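Local coordinates for NANS (YJHS), A 9-O-acetyl N-acetylneuraminic acid esterase (Escherichia coli O157:H7 EDL933, PDB 3PT5), which probably hydrolyses the 9-O-acetyl group of 9-O-acetyl-N-acetylneuraminate, which lets the bacterium grow on this host mucosal sialic acid, at residues 31-42 against 99-107; 56-64 against 82-90. All blocks are in the same frame, centred on the assembly; numbering follows the deposited sequence.

Interaction 1: 31-42 against 99-107; sequences NAMAYGEGLPLP and TQYGTVGQA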
ATOM      1  N   ASN A  31       4.933  -3.695   3.802  1.00 10.27           N
ATOM      2  CA  ASN A  31       3.645  -3.896   4.489  1.00  9.41           C
ATOM      3  C   ASN A  31       2.509  -3.001   3.995  1.00  9.30           C
ATOM      4  O   ASN A  31       1.359  -3.205   4.357  1.00 10.90           O
ATOM      5  CB  ASN A  31       3.824  -3.878   6.016  1.00  8.93           C
ATOM      6  CG  ASN A  31       4.363  -5.196   6.524  1.00  9.48           C
ATOM      7  OD1 ASN A  31       3.869  -6.263   6.111  1.00  8.36           O
ATOM      8  ND2 ASN A  31       5.400  -5.154   7.379  1.00  7.78           N
ATOM      9  N   ALA A  32       2.829  -2.082   3.105  1.00  8.84           N
ATOM     10  CA  ALA A  32       1.843  -1.238   2.428  1.00  9.77           C
ATOM     11  C   ALA A  32       1.255  -1.944   1.202  1.00 10.20           C
ATOM     12  O   ALA A  32       0.200  -1.552   0.710  1.00 11.10           O
ATOM     13  CB  ALA A  32       2.461   0.065   1.991  1.00  9.37           C
ATOM     14  N   MET A  33       1.961  -2.973   0.733  1.00 10.60           N
ATOM     15  CA  MET A  33       1.650  -3.587  -0.552  1.00  9.16           C
ATOM     16  C   MET A  33       1.439  -5.088  -0.432  1.00  9.08           C
ATOM     17  O   MET A  33       1.224  -5.608   0.648  1.00  9.52           O
ATOM     18  CB  MET A  33       2.767  -3.265  -1.547  1.00  9.39           C
ATOM     19  CG  MET A  33       4.166  -3.553  -1.052  1.00  9.50           C
ATOM     20  SD  MET A  33       5.400  -3.331  -2.351  1.00 11.03           S
ATOM     21  CE  MET A  33       4.987  -4.700  -3.451  1.00 11.69           C
ATOM     22  N   ALA A  34       1.501  -5.799  -1.558  1.00  8.65           N
ATOM     23  CA  ALA A  34       1.095  -7.173  -1.577  1.00  9.11           C
ATOM     24  C   ALA A  34       2.213  -8.101  -1.105  1.00  9.41           C
ATOM     25  O   ALA A  34       2.969  -8.635  -1.899  1.00  9.17           O
ATOM     26  CB  ALA A  34       0.642  -7.541  -3.014  1.00  9.62           C
ATOM     27  N   TYR A  35       2.315  -8.273   0.210  1.00  8.13           N
ATOM     28  CA  TYR A  35       3.224  -9.235   0.806  1.00  7.85           C
ATOM     29  C   TYR A  35       2.488 -10.310   1.600  1.00  8.17           C
ATOM     30  O   TYR A  35       3.107 -11.126   2.220  1.00  9.22           O
ATOM     31  CB  TYR A  35       4.286  -8.543   1.637  1.00  9.57           C
ATOM     32  CG  TYR A  35       5.531  -8.187   0.832  1.00  7.03           C
ATOM     33  CD1 TYR A  35       5.506  -7.129  -0.083  1.00  7.12           C
ATOM     34  CD2 TYR A  35       6.721  -8.917   0.963  1.00  6.85           C
ATOM     35  CE1 TYR A  35       6.627  -6.775  -0.787  1.00  8.92           C
ATOM     36  CE2 TYR A  35       7.856  -8.568   0.243  1.00 10.33           C
ATOM     37  CZ  TYR A  35       7.792  -7.497  -0.638  1.00 10.20           C
ATOM     38  OH  TYR A  35       8.957  -7.166  -1.345  1.00 13.40           O
ATOM     39  N   GLY A  36       1.155 -10.339   1.527  1.00  7.89           N
ATOM     40  CA  GLY A  36       0.410 -11.477   2.081  1.00  7.98           C
ATOM     41  C   GLY A  36       0.649 -12.734   1.269  1.00  8.41           C
ATOM     42  O   GLY A  36       0.452 -12.731   0.044  1.00  8.64           O
ATOM     43  N   GLU A  37       1.077 -13.807   1.943  1.00  8.08           N
ATOM     44  CA  GLU A  37       1.438 -15.059   1.236  1.00  7.93           C
ATOM     45  C   GLU A  37       0.313 -16.085   1.114  1.00  8.48           C
ATOM     46  O   GLU A  37       0.447 -17.052   0.348  1.00  8.29           O
ATOM     47  CB  GLU A  37       2.684 -15.693   1.864  1.00  7.94           C
ATOM     48  CG  GLU A  37       3.953 -14.973   1.501  1.00  6.96           C
ATOM     49  CD  GLU A  37       5.159 -15.492   2.264  1.00  8.61           C
ATOM     50  OE1 GLU A  37       5.040 -16.400   3.145  1.00 11.01           O
ATOM     51  OE2 GLU A  37       6.250 -15.006   1.962  1.00 11.19           O
ATOM     52  N   GLY A  38      -0.785 -15.917   1.861  1.00  7.70           N
ATOM     53  CA  GLY A  38      -1.917 -16.793   1.715  1.00  9.04           C
ATOM     54  C   GLY A  38      -2.641 -16.555   0.389  1.00  9.72           C
ATOM     55  O   GLY A  38      -2.599 -15.461  -0.178  1.00  8.81           O
ATOM     56  N   LEU A  39      -3.335 -17.599  -0.052  1.00  9.71           N
ATOM     57  CA  LEU A  39      -3.984 -17.652  -1.364  1.00  9.81           C
ATOM     58  C   LEU A  39      -4.968 -16.491  -1.625  1.00  9.64           C
ATOM     59  O   LEU A  39      -5.769 -16.173  -0.763  1.00  9.76           O
ATOM     60  CB  LEU A  39      -4.741 -18.982  -1.452  1.00 10.15           C
ATOM     61  CG  LEU A  39      -5.217 -19.432  -2.836  1.00 12.88           C
ATOM     62  CD1 LEU A  39      -4.030 -19.644  -3.810  1.00 14.43           C
ATOM     63  CD2 LEU A  39      -6.016 -20.703  -2.664  1.00 15.16           C
ATOM     64  N   PRO A  40      -4.896 -15.852  -2.823  1.00  9.98           N
ATOM     65  CA  PRO A  40      -5.931 -14.876  -3.196  1.00 10.56           C
ATOM     66  C   PRO A  40      -7.289 -15.541  -3.344  1.00 12.04           C
ATOM     67  O   PRO A  40      -7.364 -16.727  -3.676  1.00 11.90           O
ATOM     68  CB  PRO A  40      -5.465 -14.375  -4.582  1.00 10.80           C
ATOM     69  CG  PRO A  40      -3.979 -14.773  -4.659  1.00 10.99           C
ATOM     70  CD  PRO A  40      -3.947 -16.075  -3.924  1.00 10.39           C
ATOM     71  N   LEU A  41      -8.357 -14.783  -3.102  1.00 12.25           N
ATOM     72  CA  LEU A  41      -9.690 -15.355  -3.128  1.00 12.99           C
ATOM     73  C   LEU A  41     -10.520 -14.493  -4.071  1.00 13.33           C
ATOM     74  O   LEU A  41     -11.358 -13.718  -3.616  1.00 13.11           O
ATOM     75  CB  LEU A  41     -10.306 -15.360  -1.711  1.00 12.89           C
ATOM     76  CG  LEU A  41      -9.587 -16.204  -0.659  1.00 13.44           C
ATOM     77  CD1 LEU A  41     -10.140 -15.978   0.740  1.00 15.43           C
ATOM     78  CD2 LEU A  41      -9.693 -17.652  -1.072  1.00 13.50           C
ATOM     79  N   PRO A  42     -10.266 -14.596  -5.389  1.00 14.43           N
ATOM     80  CA  PRO A  42     -10.843 -13.632  -6.335  1.00 15.59           C
ATOM     81  C   PRO A  42     -12.359 -13.709  -6.503  1.00 16.76           C
ATOM     82  O   PRO A  42     -12.947 -12.790  -7.057  1.00 16.21           O
ATOM     83  CB  PRO A  42     -10.155 -13.972  -7.657  1.00 15.76           C
ATOM     84  CG  PRO A  42      -9.708 -15.368  -7.519  1.00 15.37           C
ATOM     85  CD  PRO A  42      -9.388 -15.567  -6.069  1.00 13.88           C
ATOM     86  N   THR A  99      -6.279 -15.346 -12.329  1.00 19.53           N
ATOM     87  CA  THR A  99      -7.127 -14.740 -11.304  1.00 18.26           C
ATOM     88  C   THR A  99      -6.528 -14.818  -9.905  1.00 17.49           C
ATOM     89  O   THR A  99      -6.790 -13.927  -9.077  1.00 17.66           O
ATOM     90  CB  THR A  99      -8.490 -15.411 -11.234  1.00 18.29           C
ATOM     91  OG1 THR A  99      -8.326 -16.800 -10.917  1.00 18.48           O
ATOM     92  CG2 THR A  99      -9.251 -15.248 -12.562  1.00 18.71           C
ATOM     93  N   GLN A 100      -5.779 -15.888  -9.639  1.00 16.51           N
ATOM     94  CA  GLN A 100      -5.200 -16.149  -8.298  1.00 15.11           C
ATOM     95  C   GLN A 100      -3.684 -15.967  -8.270  1.00 14.80           C
ATOM     96  O   GLN A 100      -2.989 -16.664  -7.528  1.00 16.23           O
ATOM     97  CB  GLN A 100      -5.501 -17.579  -7.836  1.00 16.73           C
ATOM     98  CG  GLN A 100      -6.932 -17.872  -7.524  1.00 20.04           C
ATOM     99  CD  GLN A 100      -7.118 -19.277  -6.976  1.00 21.70           C
ATOM    100  OE1 GLN A 100      -6.772 -20.244  -7.649  1.00 25.43           O
ATOM    101  NE2 GLN A 100      -7.669 -19.394  -5.753  1.00 25.34           N
ATOM    102  N   TYR A 101      -3.197 -15.027  -9.056  1.00 12.94           N
ATOM    103  CA  TYR A 101      -1.765 -14.769  -9.196  1.00 12.01           C
ATOM    104  C   TYR A 101      -1.193 -14.051  -7.983  1.00 11.52           C
ATOM    105  O   TYR A 101      -1.859 -13.235  -7.368  1.00 10.79           O
ATOM    106  CB  TYR A 101      -1.503 -13.912 -10.438  1.00 12.34           C
ATOM    107  CG  TYR A 101      -2.415 -12.688 -10.568  1.00 12.12           C
ATOM    108  CD1 TYR A 101      -2.054 -11.453 -10.016  1.00 11.06           C
ATOM    109  CD2 TYR A 101      -3.616 -12.769 -11.237  1.00 10.11           C
ATOM    110  CE1 TYR A 101      -2.876 -10.353 -10.112  1.00 12.16           C
ATOM    111  CE2 TYR A 101      -4.465 -11.674 -11.341  1.00 13.22           C
ATOM    112  CZ  TYR A 101      -4.086 -10.461 -10.775  1.00 12.72           C
ATOM    113  OH  TYR A 101      -4.899  -9.371 -10.877  1.00 14.33           O
ATOM    114  N   GLY A 102       0.055 -14.338  -7.650  1.00 10.52           N
ATOM    115  CA  GLY A 102       0.787 -13.456  -6.757  1.00 10.38           C
ATOM    116  C   GLY A 102       0.398 -13.472  -5.293  1.00  9.60           C
ATOM    117  O   GLY A 102      -0.231 -14.400  -4.783  1.00 10.57           O
ATOM    118  N   THR A 103       0.834 -12.416  -4.619  1.00  9.25           N
ATOM    119  CA  THR A 103       0.574 -12.218  -3.205  1.00  8.83           C
ATOM    120  C   THR A 103      -0.600 -11.252  -3.025  1.00  9.29           C
ATOM    121  O   THR A 103      -1.156 -10.756  -3.996  1.00  9.80           O
ATOM    122  CB  THR A 103       1.813 -11.587  -2.569  1.00  8.77           C
ATOM    123  OG1 THR A 103       2.312 -10.589  -3.470  1.00 11.23           O
ATOM    124  CG2 THR A 103       2.843 -12.673  -2.312  1.00  7.92           C
ATOM    125  N   VAL A 104      -0.993 -11.012  -1.773  1.00  7.72           N
ATOM    126  CA  VAL A 104      -2.189 -10.212  -1.500  1.00  8.13           C
ATOM    127  C   VAL A 104      -1.828  -8.937  -0.746  1.00  8.08           C
ATOM    128  O   VAL A 104      -1.103  -8.998   0.245  1.00  8.57           O
ATOM    129  CB  VAL A 104      -3.188 -11.022  -0.665  1.00  7.68           C
ATOM    130  CG1 VAL A 104      -4.414 -10.210  -0.280  1.00  7.13           C
ATOM    131  CG2 VAL A 104      -3.632 -12.268  -1.470  1.00  8.63           C
ATOM    132  N   GLY A 105      -2.355  -7.805  -1.216  1.00  8.74           N
ATOM    133  CA  GLY A 105      -2.208  -6.494  -0.572  1.00  8.93           C
ATOM    134  C   GLY A 105      -3.568  -5.941  -0.185  1.00  9.99           C
ATOM    135  O   GLY A 105      -4.566  -6.280  -0.833  1.00 11.60           O
ATOM    136  N   GLN A 106      -3.596  -5.042   0.803  1.00  9.97           N
ATOM    137  CA  GLN A 106      -4.837  -4.495   1.349  1.00  9.31           C
ATOM    138  C   GLN A 106      -5.467  -3.356   0.564  1.00  8.09           C
ATOM    139  O   GLN A 106      -6.540  -2.911   0.954  1.00  8.59           O
ATOM    140  CB  GLN A 106      -4.640  -3.996   2.796  1.00  8.53           C
ATOM    141  CG  GLN A 106      -3.621  -2.836   2.952  1.00 10.56           C
ATOM    142  CD  GLN A 106      -2.198  -3.328   3.248  1.00 12.65           C
ATOM    143  OE1 GLN A 106      -1.850  -4.465   2.909  1.00 13.82           O
ATOM    144  NE2 GLN A 106      -1.380  -2.483   3.881  1.00 14.82           N
ATOM    145  N   ALA A 107      -4.826  -2.826  -0.496  1.00  9.04           N
ATOM    146  CA  ALA A 107      -5.392  -1.625  -1.164  1.00  8.45           C
ATOM    147  C   ALA A 107      -6.818  -1.935  -1.663  1.00  8.73           C
ATOM    148  O   ALA A 107      -7.740  -1.116  -1.528  1.00  9.77           O
ATOM    149  CB  ALA A 107      -4.518  -1.190  -2.324  1.00  8.59           C
TER
HETATM  150  O   HOH W   1      -1.982  -2.863  -0.918  1.00 20.61           O
HETATM  151  O   HOH W   2      -0.859 -15.700  -2.314  1.00 12.98           O

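Interaction 2: 56-64 against 82-90; sequences ARFAHTHPG and DVQDMQSYH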
ATOM      1  N   ALA A  56      -2.196   2.179 -13.603  1.00 12.44           N
ATOM      2  CA  ALA A  56      -1.309   1.094 -14.064  1.00 13.77           C
ATOM      3  C   ALA A  56       0.168   1.450 -14.044  1.00 13.37           C
ATOM      4  O   ALA A  56       0.550   2.605 -14.079  1.00 12.17           O
ATOM      5  CB  ALA A  56      -1.687   0.656 -15.483  1.00 12.80           C
ATOM      6  N   ARG A  57       0.998   0.405 -14.031  1.00 14.68           N
ATOM      7  CA  ARG A  57       2.445   0.545 -14.067  1.00 14.40           C
ATOM      8  C   ARG A  57       3.045  -0.482 -15.016  1.00 15.30           C
ATOM      9  O   ARG A  57       3.915  -0.129 -15.824  1.00 16.53           O
ATOM     10  CB  ARG A  57       3.066   0.376 -12.673  1.00 14.87           C
ATOM     11  CG  ARG A  57       4.569   0.670 -12.653  1.00 12.99           C
ATOM     12  CD  ARG A  57       5.204   0.496 -11.264  1.00 11.65           C
ATOM     13  NE  ARG A  57       4.528   1.278 -10.228  1.00 11.27           N
ATOM     14  CZ  ARG A  57       4.851   2.526  -9.913  1.00 13.52           C
ATOM     15  NH1 ARG A  57       4.197   3.177  -8.955  1.00 13.25           N
ATOM     16  NH2 ARG A  57       5.859   3.123 -10.538  1.00 14.96           N
ATOM     17  N   PHE A  58       2.596  -1.731 -14.906  1.00 14.96           N
ATOM     18  CA  PHE A  58       3.253  -2.847 -15.599  1.00 15.41           C
ATOM     19  C   PHE A  58       2.794  -2.848 -17.051  1.00 16.27           C
ATOM     20  O   PHE A  58       1.916  -2.073 -17.438  1.00 16.42           O
ATOM     21  CB  PHE A  58       2.915  -4.180 -14.927  1.00 15.12           C
ATOM     22  CG  PHE A  58       3.104  -4.173 -13.405  1.00 14.86           C
ATOM     23  CD1 PHE A  58       4.160  -3.476 -12.805  1.00 16.54           C
ATOM     24  CD2 PHE A  58       2.231  -4.882 -12.593  1.00 15.65           C
ATOM     25  CE1 PHE A  58       4.304  -3.475 -11.419  1.00 13.07           C
ATOM     26  CE2 PHE A  58       2.384  -4.894 -11.218  1.00 13.80           C
ATOM     27  CZ  PHE A  58       3.408  -4.194 -10.638  1.00 13.15           C
ATOM     28  N   ALA A  59       3.379  -3.732 -17.855  1.00 16.51           N
ATOM     29  CA  ALA A  59       3.058  -3.783 -19.272  1.00 16.17           C
ATOM     30  C   ALA A  59       1.724  -4.495 -19.533  1.00 16.52           C
ATOM     31  O   ALA A  59       1.128  -4.375 -20.624  1.00 18.20           O
ATOM     32  CB  ALA A  59       4.218  -4.448 -20.013  1.00 16.52           C
ATOM     33  N   HIS A  60       1.234  -5.242 -18.545  1.00 15.92           N
ATOM     34  CA  HIS A  60      -0.084  -5.869 -18.633  1.00 15.38           C
ATOM     35  C   HIS A  60      -0.769  -5.685 -17.300  1.00 15.43           C
ATOM     36  O   HIS A  60      -0.098  -5.374 -16.307  1.00 16.20           O
ATOM     37  CB  HIS A  60      -0.003  -7.358 -19.005  1.00 15.57           C
ATOM     38  CG  HIS A  60       0.632  -7.590 -20.341  1.00 18.60           C
ATOM     39  ND1 HIS A  60      -0.093  -7.731 -21.509  1.00 20.76           N
ATOM     40  CD2 HIS A  60       1.935  -7.622 -20.695  1.00 18.94           C
ATOM     41  CE1 HIS A  60       0.744  -7.872 -22.520  1.00 18.58           C
ATOM     42  NE2 HIS A  60       1.980  -7.792 -22.056  1.00 19.77           N
ATOM     43  N   THR A  61      -2.094  -5.839 -17.275  1.00 14.33           N
ATOM     44  CA  THR A  61      -2.814  -5.595 -16.027  1.00 14.47           C
ATOM     45  C   THR A  61      -2.446  -6.635 -14.981  1.00 13.96           C
ATOM     46  O   THR A  61      -2.392  -6.333 -13.778  1.00 13.09           O
ATOM     47  CB  THR A  61      -4.331  -5.549 -16.235  1.00 13.75           C
ATOM     48  OG1 THR A  61      -4.792  -6.777 -16.810  1.00 16.67           O
ATOM     49  CG2 THR A  61      -4.679  -4.403 -17.137  1.00 13.27           C
ATOM     50  N   HIS A  62      -2.173  -7.845 -15.455  1.00 13.16           N
ATOM     51  CA  HIS A  62      -1.783  -8.995 -14.650  1.00 14.38           C
ATOM     52  C   HIS A  62      -1.207 -10.034 -15.627  1.00 15.51           C
ATOM     53  O   HIS A  62      -1.361  -9.863 -16.848  1.00 15.16           O
ATOM     54  CB  HIS A  62      -2.981  -9.551 -13.858  1.00 14.53           C
ATOM     55  CG  HIS A  62      -4.125 -10.002 -14.712  1.00 15.53           C
ATOM     56  ND1 HIS A  62      -4.273 -11.310 -15.130  1.00 18.25           N
ATOM     57  CD2 HIS A  62      -5.214  -9.337 -15.166  1.00 18.63           C
ATOM     58  CE1 HIS A  62      -5.393 -11.419 -15.828  1.00 15.02           C
ATOM     59  NE2 HIS A  62      -5.966 -10.233 -15.885  1.00 20.21           N
ATOM     60  N   PRO A  63      -0.557 -11.100 -15.116  1.00 16.53           N
ATOM     61  CA  PRO A  63       0.054 -12.021 -16.072  1.00 17.17           C
ATOM     62  C   PRO A  63      -1.022 -12.691 -16.946  1.00 17.57           C
ATOM     63  O   PRO A  63      -1.979 -13.289 -16.437  1.00 17.55           O
ATOM     64  CB  PRO A  63       0.792 -13.027 -15.177  1.00 17.73           C
ATOM     65  CG  PRO A  63       0.969 -12.289 -13.850  1.00 18.05           C
ATOM     66  CD  PRO A  63      -0.239 -11.461 -13.716  1.00 15.54           C
ATOM     67  N   GLY A  64      -0.897 -12.499 -18.258  1.00 17.78           N
ATOM     68  CA  GLY A  64      -1.828 -13.090 -19.196  1.00 16.75           C
ATOM     69  C   GLY A  64      -3.028 -12.212 -19.455  1.00 16.84           C
ATOM     70  O   GLY A  64      -3.938 -12.615 -20.184  1.00 17.04           O
ATOM     71  N   ASP A  82       2.264  -1.663  -7.791  1.00 11.34           N
ATOM     72  CA  ASP A  82       3.315  -0.961  -7.058  1.00 10.98           C
ATOM     73  C   ASP A  82       4.627  -0.995  -7.834  1.00 11.31           C
ATOM     74  O   ASP A  82       4.735  -1.687  -8.858  1.00 11.58           O
ATOM     75  CB  ASP A  82       3.418  -1.570  -5.660  1.00 11.68           C
ATOM     76  CG  ASP A  82       2.193  -1.198  -4.769  1.00 14.14           C
ATOM     77  OD1 ASP A  82       2.042   0.005  -4.467  1.00 15.03           O
ATOM     78  OD2 ASP A  82       1.390  -2.090  -4.372  1.00 14.91           O
ATOM     79  N   VAL A  83       5.627  -0.247  -7.362  1.00 10.96           N
ATOM     80  CA  VAL A  83       6.919  -0.176  -8.033  1.00 12.16           C
ATOM     81  C   VAL A  83       7.561  -1.552  -8.105  1.00 11.79           C
ATOM     82  O   VAL A  83       8.192  -1.916  -9.126  1.00 12.12           O
ATOM     83  CB  VAL A  83       7.863   0.794  -7.290  1.00 12.05           C
ATOM     84  CG1 VAL A  83       9.180   0.943  -8.026  1.00 13.59           C
ATOM     85  CG2 VAL A  83       7.182   2.146  -7.086  1.00 13.21           C
ATOM     86  N   GLN A  84       7.414  -2.321  -7.029  1.00 11.54           N
ATOM     87  CA  GLN A  84       7.800  -3.722  -7.062  1.00 11.98           C
ATOM     88  C   GLN A  84       6.661  -4.632  -7.509  1.00 12.32           C
ATOM     89  O   GLN A  84       5.565  -4.610  -6.933  1.00 12.43           O
ATOM     90  CB  GLN A  84       8.287  -4.162  -5.698  1.00 11.43           C
ATOM     91  CG  GLN A  84       8.902  -5.536  -5.723  1.00 11.17           C
ATOM     92  CD  GLN A  84       9.220  -6.026  -4.346  1.00 11.67           C
ATOM     93  OE1 GLN A  84       8.802  -5.414  -3.344  1.00  8.80           O
ATOM     94  NE2 GLN A  84       9.921  -7.151  -4.265  1.00 14.28           N
ATOM     95  N   ASP A  85       6.927  -5.455  -8.519  1.00 12.77           N
ATOM     96  CA  ASP A  85       5.913  -6.319  -9.114  1.00 11.02           C
ATOM     97  C   ASP A  85       5.878  -7.680  -8.426  1.00 11.18           C
ATOM     98  O   ASP A  85       6.828  -8.470  -8.550  1.00 11.13           O
ATOM     99  CB  ASP A  85       6.234  -6.474 -10.621  1.00 11.70           C
ATOM    100  CG  ASP A  85       5.192  -7.277 -11.390  1.00 12.98           C
ATOM    101  OD1 ASP A  85       4.327  -7.950 -10.784  1.00 13.47           O
ATOM    102  OD2 ASP A  85       5.268  -7.258 -12.651  1.00 15.05           O
ATOM    103  N   MET A  86       4.805  -7.935  -7.663  1.00 10.38           N
ATOM    104  CA  MET A  86       4.676  -9.188  -6.909  1.00  9.63           C
ATOM    105  C   MET A  86       3.770 -10.213  -7.596  1.00  9.60           C
ATOM    106  O   MET A  86       3.494 -11.271  -7.031  1.00 10.19           O
ATOM    107  CB  MET A  86       4.121  -8.906  -5.492  1.00  9.68           C
ATOM    108  CG  MET A  86       4.929  -7.904  -4.647  1.00 11.39           C
ATOM    109  SD  MET A  86       6.647  -8.380  -4.388  1.00 12.27           S
ATOM    110  CE  MET A  86       6.402  -9.666  -3.165  1.00 11.99           C
ATOM    111  N   GLN A  87       3.306  -9.910  -8.807  1.00 10.21           N
ATOM    112  CA  GLN A  87       2.217 -10.663  -9.419  1.00 10.45           C
ATOM    113  C   GLN A  87       2.573 -12.084  -9.815  1.00 10.27           C
ATOM    114  O   GLN A  87       1.677 -12.892 -10.021  1.00 11.30           O
ATOM    115  CB  GLN A  87       1.627  -9.901 -10.605  1.00 10.98           C
ATOM    116  CG  GLN A  87       1.077  -8.515 -10.266  1.00 11.10           C
ATOM    117  CD  GLN A  87       0.344  -7.963 -11.429  1.00 13.07           C
ATOM    118  OE1 GLN A  87       0.760  -8.165 -12.581  1.00 13.03           O
ATOM    119  NE2 GLN A  87      -0.732  -7.227 -11.168  1.00 12.71           N
ATOM    120  N   SER A  88       3.870 -12.379  -9.900  1.00 10.02           N
ATOM    121  CA  SER A  88       4.358 -13.738 -10.173  1.00 10.26           C
ATOM    122  C   SER A  88       4.779 -14.553  -8.930  1.00  9.98           C
ATOM    123  O   SER A  88       5.205 -15.701  -9.050  1.00 10.24           O
ATOM    124  CB  SER A  88       5.484 -13.715 -11.227  1.00 11.24           C
ATOM    125  OG  SER A  88       5.000 -13.215 -12.474  1.00 12.73           O
ATOM    126  N   TYR A  89       4.620 -13.980  -7.735  1.00  9.42           N
ATOM    127  CA  TYR A  89       4.902 -14.736  -6.530  1.00  9.69           C
ATOM    128  C   TYR A  89       3.704 -15.617  -6.177  1.00  9.75           C
ATOM    129  O   TYR A  89       3.076 -15.407  -5.132  1.00  9.49           O
ATOM    130  CB  TYR A  89       5.195 -13.788  -5.374  1.00  9.29           C
ATOM    131  CG  TYR A  89       6.574 -13.192  -5.400  1.00 10.53           C
ATOM    132  CD1 TYR A  89       6.854 -12.083  -6.188  1.00 12.92           C
ATOM    133  CD2 TYR A  89       7.592 -13.722  -4.609  1.00 16.85           C
ATOM    134  CE1 TYR A  89       8.125 -11.489  -6.190  1.00 14.80           C
ATOM    135  CE2 TYR A  89       8.862 -13.138  -4.595  1.00 13.67           C
ATOM    136  CZ  TYR A  89       9.124 -12.043  -5.412  1.00 17.12           C
ATOM    137  OH  TYR A  89      10.386 -11.462  -5.418  1.00 18.44           O
ATOM    138  N   HIS A  90       3.370 -16.577  -7.034  1.00 10.23           N
ATOM    139  CA  HIS A  90       2.163 -17.368  -6.844  1.00 11.19           C
ATOM    140  C   HIS A  90       2.248 -18.268  -5.641  1.00 10.90           C
ATOM    141  O   HIS A  90       3.332 -18.807  -5.312  1.00 11.30           O
ATOM    142  CB  HIS A  90       1.870 -18.260  -8.061  1.00 11.10           C
ATOM    143  CG  HIS A  90       1.886 -17.527  -9.365  1.00 11.35           C
ATOM    144  ND1 HIS A  90       1.262 -16.308  -9.551  1.00 12.32           N
ATOM    145  CD2 HIS A  90       2.437 -17.851 -10.560  1.00 13.43           C
ATOM    146  CE1 HIS A  90       1.448 -15.901 -10.798  1.00 10.98           C
ATOM    147  NE2 HIS A  90       2.141 -16.835 -11.435  1.00 12.56           N
TER

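Interaction 1: 31-42 against 99-107
The hydroxyl of Thr103 donates to the backbone of Ala34, OG1 to O at 2.6 Å, reaching the oxygen from above the carbonyl plane. CB of Thr103 already points toward 31-42, and chi1 of 41°, with OG1 between the backbone N and the carbonyl carbon, brings the hydroxyl onto that oxygen. Here the SGNH-hydrolase fold joins the loop after strand 20-28 to the loop leading into helix 107-114 through a single antiparallel bridge: Gly36 N donates to Val104 O, and Val104 N to Gly36 O, both at 2.9 Å. Just before it, Ala34 forms an inverse gamma turn, and its CA sends a C-H toward Val104 O, 3.4 Å away.

On the Asn31 side, the bent side chain of Gln106 gives its amide NE2 to Asn31 O at 2.9 Å. The bond is almost straight (175°) and lies in both the carbonyl and amide planes, while Arg318 holds Gln106 OE1. Water 1 links Ala32 O to Ala107 N.

Pro42 CD and CG cross the Gln100 chain at about a right angle, and Gln100 OE1 turns to Thr95. Pro40 CG packs on Val104 CG2 at 4.1 Å, while Pro40 O receives a weak bond from Gln100 NE2 at 3.4 Å.

Interaction 2: 56-64 against 82-90
His62 and Gln87 mark the nearest approach of two irregular backbones that run in the same sense, their CA atoms 6.8 Å apart. Between the CA atoms of Phe58 and Asp85 the gap is 7.8 Å, and side chains rather than backbone bonds fill the interval.

Phe58 lies at the centre. The carboxylate of Asp85 stacks over one face of the Phe58 ring, the planes only 5° apart and Asp85 CG displaced toward the rim, while Asp85 CB makes a CH-pi contact 4.0 Å from the ring centroid. At the ring edge, near its plane, Asp82 O lies 3.2 Å from Phe58 CE1, where the polarised ring hydrogens would suit a carbonyl oxygen. His81 also stacks with this ring.

An Asx turn helps to hold the carboxylate: Gln87 N donates to Asp85 OD1 at 3.0 Å, nearly along the C-O axis, and CG stands anti to the Asp85 backbone N (chi1 -176°). A type I beta turn, Met86 to Tyr89, overlaps it. These loops of the SGNH-hydrolase fold lie on either side of strand 73-75 in the chain.

The extended Gln87 chain reaches across with its amide plane steeply inclined to the Phe58 ring (70°), and NE2 comes in at the ring edge. NE2 donates to Thr61 O (3.2 Å, the oxygen less surely placed) and also to Cys79 O. Gln87 OE1 settles against His62 CA at 3.4 Å and Pro63 CD.

At the other end Arg57 lays its guanidinium over Val83. Val83 CG2 touches Arg57 CZ at 3.7 Å, and Arg57 NH2 forms a salt bridge with Asp166 on helix 162-176.

How the interactions relate
Leaving strand 20-28, the chain passes through 31-42 and then forms strand 52-55 of the central sheet. Segment 56-64 follows, strand 73-75 forms the sheet edge, and 82-90 comes back against 56-64, so interaction 2 closes a short loop around that edge strand. The chain then runs on to 99-107, whose meeting with 31-42 closes the larger loop of interaction 1 just before helix 107-114. Interaction 2 is therefore nested inside interaction 1, their centres about 12 Å apart. The two also touch: Tyr35 OH probably bonds to Gln84 OE1, Gly102 N to His90 ND1, and Met86 packs on Thr103, placing 82-90 between 56-64 and the more deeply buried pair 31-42 and 99-107.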